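Local coordinates for protein tannase (Lactobacillus plantarum, PDB 3WA7) that hydrolyses the galloyl ester bonds of tannins and has an alpha/beta-hydrolase fold, at residues V134-K137 and A138-R141; G176-A179 and Y180-P183; Y455-G458 and D459-W463. All coordinates share one frame; numbering follows the deposited sequence.

Contact 1 of 3, residues V134-K137 and A138-R141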
loop_
_atom_site.group_PDB
_atom_site.type_symbol
_atom_site.label_atom_id
_atom_site.label_comp_id
_atom_site.label_asym_id
_atom_site.label_seq_id
_atom_site.Cartn_x
_atom_site.Cartn_y
_atom_site.Cartn_z
ATOM N N VAL A 134 -3.305 -11.575 -7.112
ATOM C CA VAL A 134 -3.076 -12.938 -7.576
ATOM C C VAL A 134 -1.599 -13.043 -7.963
ATOM O O VAL A 134 -0.932 -14.029 -7.638
ATOM C CB VAL A 134 -3.969 -13.283 -8.794
ATOM C CG1 VAL A 134 -3.492 -14.576 -9.454
ATOM C CG2 VAL A 134 -5.411 -13.452 -8.339
ATOM N N ASP A 135 -1.084 -12.017 -8.638
ATOM C CA ASP A 135 0.323 -12.022 -9.042
ATOM C C ASP A 135 1.259 -11.951 -7.840
ATOM O O ASP A 135 2.283 -12.627 -7.810
ATOM C CB ASP A 135 0.635 -10.859 -9.989
ATOM C CG ASP A 135 0.186 -11.129 -11.415
ATOM O OD1 ASP A 135 -0.152 -12.291 -11.733
ATOM O OD2 ASP A 135 0.184 -10.178 -12.222
HETATM N N MSE A 136 0.915 -11.129 -6.853
HETATM C CA MSE A 136 1.753 -11.019 -5.663
HETATM C C MSE A 136 1.816 -12.382 -4.973
HETATM O O MSE A 136 2.878 -12.819 -4.528
HETATM C CB MSE A 136 1.185 -9.970 -4.702
HETATM C CG MSE A 136 2.114 -9.617 -3.546
HETATM SE SE MSE A 136 3.737 -8.726 -4.129
HETATM C CE MSE A 136 4.987 -10.195 -3.941
ATOM N N LYS A 137 0.677 -13.063 -4.905
ATOM C CA LYS A 137 0.617 -14.375 -4.270
ATOM C C LYS A 137 1.382 -15.421 -5.075
ATOM O O LYS A 137 2.050 -16.285 -4.501
ATOM C CB LYS A 137 -0.840 -14.814 -4.090
ATOM C CG LYS A 137 -1.566 -14.114 -2.944
ATOM C CD LYS A 137 -3.075 -14.366 -2.993
ATOM C CE LYS A 137 -3.773 -13.805 -1.754
ATOM N NZ LYS A 137 -3.375 -14.544 -0.523
ATOM N N ALA A 138 1.280 -15.352 -6.400
ATOM C CA ALA A 138 1.988 -16.302 -7.252
ATOM C C ALA A 138 3.490 -16.142 -7.040
ATOM O O ALA A 138 4.225 -17.128 -6.981
ATOM C CB ALA A 138 1.642 -16.067 -8.719
ATOM N N ALA A 139 3.941 -14.896 -6.927
ATOM C CA ALA A 139 5.359 -14.625 -6.713
ATOM C C ALA A 139 5.795 -15.175 -5.359
ATOM O O ALA A 139 6.874 -15.750 -5.231
ATOM C CB ALA A 139 5.628 -13.127 -6.787
ATOM N N ILE A 140 4.957 -14.990 -4.343
ATOM C CA ILE A 140 5.267 -15.505 -3.016
ATOM C C ILE A 140 5.330 -17.033 -3.062
ATOM O O ILE A 140 6.228 -17.639 -2.479
ATOM C CB ILE A 140 4.209 -15.063 -1.987
ATOM C CG1 ILE A 140 4.260 -13.542 -1.838
ATOM C CG2 ILE A 140 4.451 -15.764 -0.643
ATOM C CD1 ILE A 140 3.104 -12.954 -1.027
ATOM N N ARG A 141 4.384 -17.663 -3.756
ATOM C CA ARG A 141 4.396 -19.122 -3.851
ATOM C C ARG A 141 5.663 -19.607 -4.550
ATOM O O ARG A 141 6.229 -20.629 -4.169
ATOM C CB ARG A 141 3.156 -19.634 -4.592
ATOM C CG ARG A 141 1.878 -19.337 -3.841
ATOM C CD ARG A 141 0.679 -20.083 -4.393
ATOM N NE ARG A 141 -0.458 -19.885 -3.502
ATOM C CZ ARG A 141 -1.572 -20.605 -3.522
ATOM N NH1 ARG A 141 -1.720 -21.591 -4.398
ATOM N NH2 ARG A 141 -2.537 -20.341 -2.650
#

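Contact 2 of 3, residues G176-A179 and Y180-P183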
loop_
_atom_site.group_PDB
_atom_site.type_symbol
_atom_site.label_atom_id
_atom_site.label_comp_id
_atom_site.label_asym_id
_atom_site.label_seq_id
_atom_site.Cartn_x
_atom_site.Cartn_y
_atom_site.Cartn_z
ATOM N N GLY A 176 -3.288 -14.591 3.576
ATOM C CA GLY A 176 -2.520 -15.808 3.378
ATOM C C GLY A 176 -3.324 -17.084 3.198
ATOM O O GLY A 176 -4.119 -17.461 4.053
ATOM N N ASN A 177 -3.115 -17.741 2.060
ATOM C CA ASN A 177 -3.770 -19.003 1.749
ATOM C C ASN A 177 -5.290 -18.977 1.733
ATOM O O ASN A 177 -5.946 -19.944 2.133
ATOM C CB ASN A 177 -3.259 -20.069 2.712
ATOM C CG ASN A 177 -1.751 -20.192 2.665
ATOM O OD1 ASN A 177 -1.174 -20.313 1.589
ATOM N ND2 ASN A 177 -1.107 -20.160 3.825
ATOM N N SER A 178 -5.844 -17.863 1.267
ATOM C CA SER A 178 -7.290 -17.715 1.149
ATOM C C SER A 178 -7.720 -18.518 -0.073
ATOM O O SER A 178 -7.141 -18.371 -1.150
ATOM C CB SER A 178 -7.662 -16.248 0.943
ATOM O OG SER A 178 -8.997 -16.133 0.487
ATOM N N ALA A 179 -8.737 -19.358 0.089
ATOM C CA ALA A 179 -9.216 -20.187 -1.012
ATOM C C ALA A 179 -9.825 -19.377 -2.154
ATOM O O ALA A 179 -9.937 -19.866 -3.275
ATOM C CB ALA A 179 -10.235 -21.200 -0.492
ATOM N N TYR A 180 -10.215 -18.138 -1.875
ATOM C CA TYR A 180 -10.821 -17.297 -2.902
ATOM C C TYR A 180 -9.948 -17.147 -4.147
ATOM O O TYR A 180 -10.454 -17.075 -5.266
ATOM C CB TYR A 180 -11.117 -15.901 -2.346
ATOM C CG TYR A 180 -11.777 -14.988 -3.354
ATOM C CD1 TYR A 180 -13.156 -15.026 -3.559
ATOM C CD2 TYR A 180 -11.018 -14.116 -4.135
ATOM C CE1 TYR A 180 -13.763 -14.219 -4.520
ATOM C CE2 TYR A 180 -11.615 -13.307 -5.098
ATOM C CZ TYR A 180 -12.987 -13.363 -5.286
ATOM O OH TYR A 180 -13.577 -12.577 -6.248
ATOM N N PHE A 181 -8.634 -17.109 -3.946
ATOM C CA PHE A 181 -7.698 -16.918 -5.046
ATOM C C PHE A 181 -7.159 -18.193 -5.676
ATOM O O PHE A 181 -6.403 -18.133 -6.646
ATOM C CB PHE A 181 -6.524 -16.058 -4.565
ATOM C CG PHE A 181 -6.950 -14.803 -3.856
ATOM C CD1 PHE A 181 -7.224 -14.817 -2.491
ATOM C CD2 PHE A 181 -7.118 -13.618 -4.561
ATOM C CE1 PHE A 181 -7.661 -13.664 -1.838
ATOM C CE2 PHE A 181 -7.557 -12.460 -3.920
ATOM C CZ PHE A 181 -7.829 -12.484 -2.554
ATOM N N GLU A 182 -7.555 -19.344 -5.145
ATOM C CA GLU A 182 -7.058 -20.607 -5.669
ATOM C C GLU A 182 -7.397 -20.837 -7.144
ATOM O O GLU A 182 -6.538 -21.254 -7.919
ATOM C CB GLU A 182 -7.567 -21.770 -4.812
ATOM C CG GLU A 182 -6.653 -22.989 -4.835
ATOM C CD GLU A 182 -5.227 -22.660 -4.407
ATOM O OE1 GLU A 182 -5.050 -22.042 -3.334
ATOM O OE2 GLU A 182 -4.283 -23.023 -5.138
ATOM N N PRO A 183 -8.650 -20.577 -7.554
ATOM C CA PRO A 183 -8.980 -20.792 -8.967
ATOM C C PRO A 183 -8.067 -20.018 -9.922
ATOM O O PRO A 183 -7.595 -20.564 -10.923
ATOM C CB PRO A 183 -10.435 -20.336 -9.048
ATOM C CG PRO A 183 -10.970 -20.747 -7.715
ATOM C CD PRO A 183 -9.867 -20.291 -6.773
HETATM O O HOH W 1 -5.312 -19.199 -2.882
#

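Contact 3 of 3, residues Y455-G458 and D459-W463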
loop_
_atom_site.group_PDB
_atom_site.type_symbol
_atom_site.label_atom_id
_atom_site.label_comp_id
_atom_site.label_asym_id
_atom_site.label_seq_id
_atom_site.Cartn_x
_atom_site.Cartn_y
_atom_site.Cartn_z
ATOM N N TYR A 455 10.811 6.475 2.784
ATOM C CA TYR A 455 11.558 7.666 3.196
ATOM C C TYR A 455 12.189 7.545 4.581
ATOM O O TYR A 455 12.844 8.476 5.054
ATOM C CB TYR A 455 10.623 8.881 3.164
ATOM C CG TYR A 455 9.282 8.610 3.806
ATOM C CD1 TYR A 455 9.166 8.446 5.184
ATOM C CD2 TYR A 455 8.133 8.458 3.027
ATOM C CE1 TYR A 455 7.947 8.133 5.776
ATOM C CE2 TYR A 455 6.907 8.145 3.608
ATOM C CZ TYR A 455 6.822 7.983 4.984
ATOM O OH TYR A 455 5.620 7.649 5.564
ATOM N N ASP A 456 12.003 6.393 5.218
ATOM C CA ASP A 456 12.517 6.147 6.564
ATOM C C ASP A 456 13.183 4.778 6.659
ATOM O O ASP A 456 12.935 4.034 7.606
ATOM C CB ASP A 456 11.351 6.191 7.548
ATOM C CG ASP A 456 10.247 5.221 7.165
ATOM O OD1 ASP A 456 10.377 4.585 6.098
ATOM O OD2 ASP A 456 9.254 5.094 7.912
ATOM N N LEU A 457 14.031 4.448 5.691
ATOM C CA LEU A 457 14.680 3.141 5.677
ATOM C C LEU A 457 15.423 2.759 6.956
ATOM O O LEU A 457 15.461 1.581 7.324
ATOM C CB LEU A 457 15.610 3.035 4.462
ATOM C CG LEU A 457 14.898 3.241 3.118
ATOM C CD1 LEU A 457 15.870 2.959 1.980
ATOM C CD2 LEU A 457 13.681 2.324 3.021
ATOM N N GLY A 458 16.012 3.739 7.636
ATOM C CA GLY A 458 16.722 3.443 8.869
ATOM C C GLY A 458 15.799 2.812 9.898
ATOM O O GLY A 458 16.156 1.829 10.556
ATOM N N ASP A 459 14.599 3.372 10.031
ATOM C CA ASP A 459 13.620 2.857 10.981
ATOM C C ASP A 459 12.980 1.565 10.462
ATOM O O ASP A 459 12.725 0.645 11.233
ATOM C CB ASP A 459 12.525 3.893 11.247
ATOM C CG ASP A 459 13.030 5.100 12.014
ATOM O OD1 ASP A 459 12.235 6.039 12.233
ATOM O OD2 ASP A 459 14.215 5.114 12.407
ATOM N N LEU A 460 12.716 1.500 9.159
ATOM C CA LEU A 460 12.116 0.301 8.580
ATOM C C LEU A 460 13.022 -0.906 8.787
ATOM O O LEU A 460 12.570 -1.954 9.232
ATOM C CB LEU A 460 11.857 0.483 7.082
ATOM C CG LEU A 460 11.394 -0.775 6.329
ATOM C CD1 LEU A 460 10.073 -1.274 6.903
ATOM C CD2 LEU A 460 11.253 -0.463 4.847
ATOM N N PHE A 461 14.305 -0.753 8.469
ATOM C CA PHE A 461 15.255 -1.850 8.622
ATOM C C PHE A 461 15.487 -2.192 10.098
ATOM O O PHE A 461 15.769 -3.341 10.439
ATOM C CB PHE A 461 16.582 -1.504 7.933
ATOM C CG PHE A 461 16.493 -1.423 6.423
ATOM C CD1 PHE A 461 17.598 -1.032 5.672
ATOM C CD2 PHE A 461 15.310 -1.735 5.754
ATOM C CE1 PHE A 461 17.528 -0.950 4.278
ATOM C CE2 PHE A 461 15.230 -1.656 4.358
ATOM C CZ PHE A 461 16.342 -1.263 3.621
ATOM N N SER A 462 15.363 -1.196 10.969
ATOM C CA SER A 462 15.534 -1.428 12.401
ATOM C C SER A 462 14.377 -2.302 12.880
ATOM O O SER A 462 14.559 -3.206 13.700
ATOM C CB SER A 462 15.536 -0.101 13.166
ATOM O OG SER A 462 15.609 -0.324 14.563
ATOM N N TRP A 463 13.183 -2.025 12.357
ATOM C CA TRP A 463 11.988 -2.793 12.703
ATOM C C TRP A 463 12.151 -4.226 12.200
ATOM O O TRP A 463 11.880 -5.183 12.924
ATOM C CB TRP A 463 10.751 -2.151 12.065
ATOM C CG TRP A 463 9.470 -2.928 12.232
ATOM C CD1 TRP A 463 8.737 -3.079 13.376
ATOM C CD2 TRP A 463 8.762 -3.638 11.207
ATOM N NE1 TRP A 463 7.615 -3.836 13.126
ATOM C CE2 TRP A 463 7.605 -4.193 11.804
ATOM C CE3 TRP A 463 8.991 -3.859 9.842
ATOM C CZ2 TRP A 463 6.679 -4.956 11.079
ATOM C CZ3 TRP A 463 8.068 -4.619 9.122
ATOM C CH2 TRP A 463 6.926 -5.156 9.746
#

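Contact 1 of 3, residues V134-K137 and A138-R141
Val-134 and Ala-138 begin a run of four successive i to i+4 backbone hydrogen bonds, the evidence that this stretch of helix 131-145 is regular alpha-helix. Ala-138 N donates to Val-134 O at 2.9 Å. The same step takes Ala-139 N to Asp-135 O, Ile-140 N to Met-136 O, and Arg-141 N to Lys-137 O, the last at 2.8 Å with an N-H...O angle of 160°.

The apolar contact is carried by Met-136, a selenomethionine introduced by labelling. Its chain leaves with CG anti to the backbone N (chi1 -170°), and bends at chi2 and chi3 swing CE back to the next turn, 4.0 Å from Ile-140 CG1 and 4.1 Å from Ala-139 CB. The Ile-140 chain runs at a slant to that of Met-136, and its CG1 sits 3.1 Å from Met-136 O. With an alanine here, the methyl end of Met-136 would probably lose a neighbour and turn more freely, opening a gap beside Met-71 and Ala-172.

Lys-137 and Arg-141, one turn apart, converge on the carboxylate of Asp-195, with Lys-137 NZ 6.2 Å from Arg-141 NH2. Each forms a salt bridge to one of its oxygens, Lys-137 NZ to OD1 and Arg-141 NH2 to OD2, and this shared anion is what brings the two cations together; Lys-137 NZ also bonds Ser-175 O, and Arg-141 reaches Glu-182.

Around the helix, Met-136, Ala-139 and Ile-140 lie against Met-71 of strand 69-72, Met-136 and Ile-140 also meet helix 164-174, and Val-134 packs on helix 182-188.

Contact 2 of 3, residues G176-A179 and Y180-P183
The 3-10 turn that leads into helix 182-188 is built by Ser-178 and Ala-179 receiving the N-H groups of the three residues after them. Ser-178 serves twice, both times weakly: its O takes Phe-181 N at 3.4 Å, and its OG takes Tyr-180 N at 3.3 Å, which meets the definition of an ST turn. A chi1 of 165° sets OG anti to the Ser-178 N and beside the carbonyl carbon, where it faces the Tyr-180 amide. The firmer bond is Glu-182 N to Ala-179 O, 3.1 Å long with an N-H...O angle of 157°, although the donor stands 65° out of the carbonyl plane.

Side chains also meet across the turn. Ser-178 CB lies 3.7 Å from Phe-181 CD1, and OG is 3.6 Å from CE1 of that ring, approaching it obliquely. Within the second segment, Tyr-180 CD2 sits over the centre of one Phe-181 face, 3.7 Å above its plane. A water spans the turn, 2.7 Å from Ser-178 O and 2.9 Å from Glu-182 OE1.

Glu-182 also forms a salt bridge to Arg-141 through its other oxygen, OE2. Phe-181 packs on Ile-133, Val-134 and Lys-137 of helix 131-145 and meets Tyr-399 of helix 398-401, while Tyr-180 covers part of helix 388-393. The turn thus joins the start of helix 182-188 to three other helices.

Contact 3 of 3, residues Y455-G458 and D459-W463
Asp-459 and Leu-460 share the carbonyl of Asp-456, the residue just before helix 457-468. Asp-459 N makes a weak, bent bond to Asp-456 O, whereas Leu-460 N meets the same oxygen at 3.0 Å with an N-H...O angle of 165°. The Leu-460 side chain brings CD2 to within 4.1 Å of Leu-457 CD2, methyl against methyl.

At Phe-461 the backbone bond is short and straight, N to Leu-457 O at 2.8 Å and 169°. A chi1 of -68° places CG beside the backbone N and 3.3 Å from Leu-457 O. The ring offers one face to Leu-457 CB, which lies 4.4 Å from CE1, and it meets Tyr-106 edge-to-face. Ser-462 N reaches Gly-458 O at 3.2 Å, and Trp-463 N continues the pattern to Asp-459 O.

The chemistry divides in two. Leu-457, Leu-460 and Phe-461 give the first turn an apolar flank, while the Asp-456 carboxylate, although at the N-cap position, makes no capping bond and is instead held by Tyr-203 OH and a salt bridge to Arg-412, tying the helix start to strands 199-203 and 410-414.

Overall arrangement
Along the chain the three contacts come in series, and all belong to the alpha/beta-hydrolase fold with its mixed central sheet. Contacts 1 and 2 are neighbours, their centres about 11 Å apart: Arg-141 NH1 and Glu-182 OE2 form a salt bridge of 3.0 Å, and Lys-137 CE packs on Phe-181 CD1 at 3.7 Å. Helices 131-145 and 182-188 are therefore directly coupled. Contact 3, at the start of the C-terminal helix 457-468, is remote, its centre about 25 Å from that of contact 1 and 31 Å from that of contact 2. It follows His-451, which with Ser-163 and Asp-419 has the geometry of a probable catalytic triad.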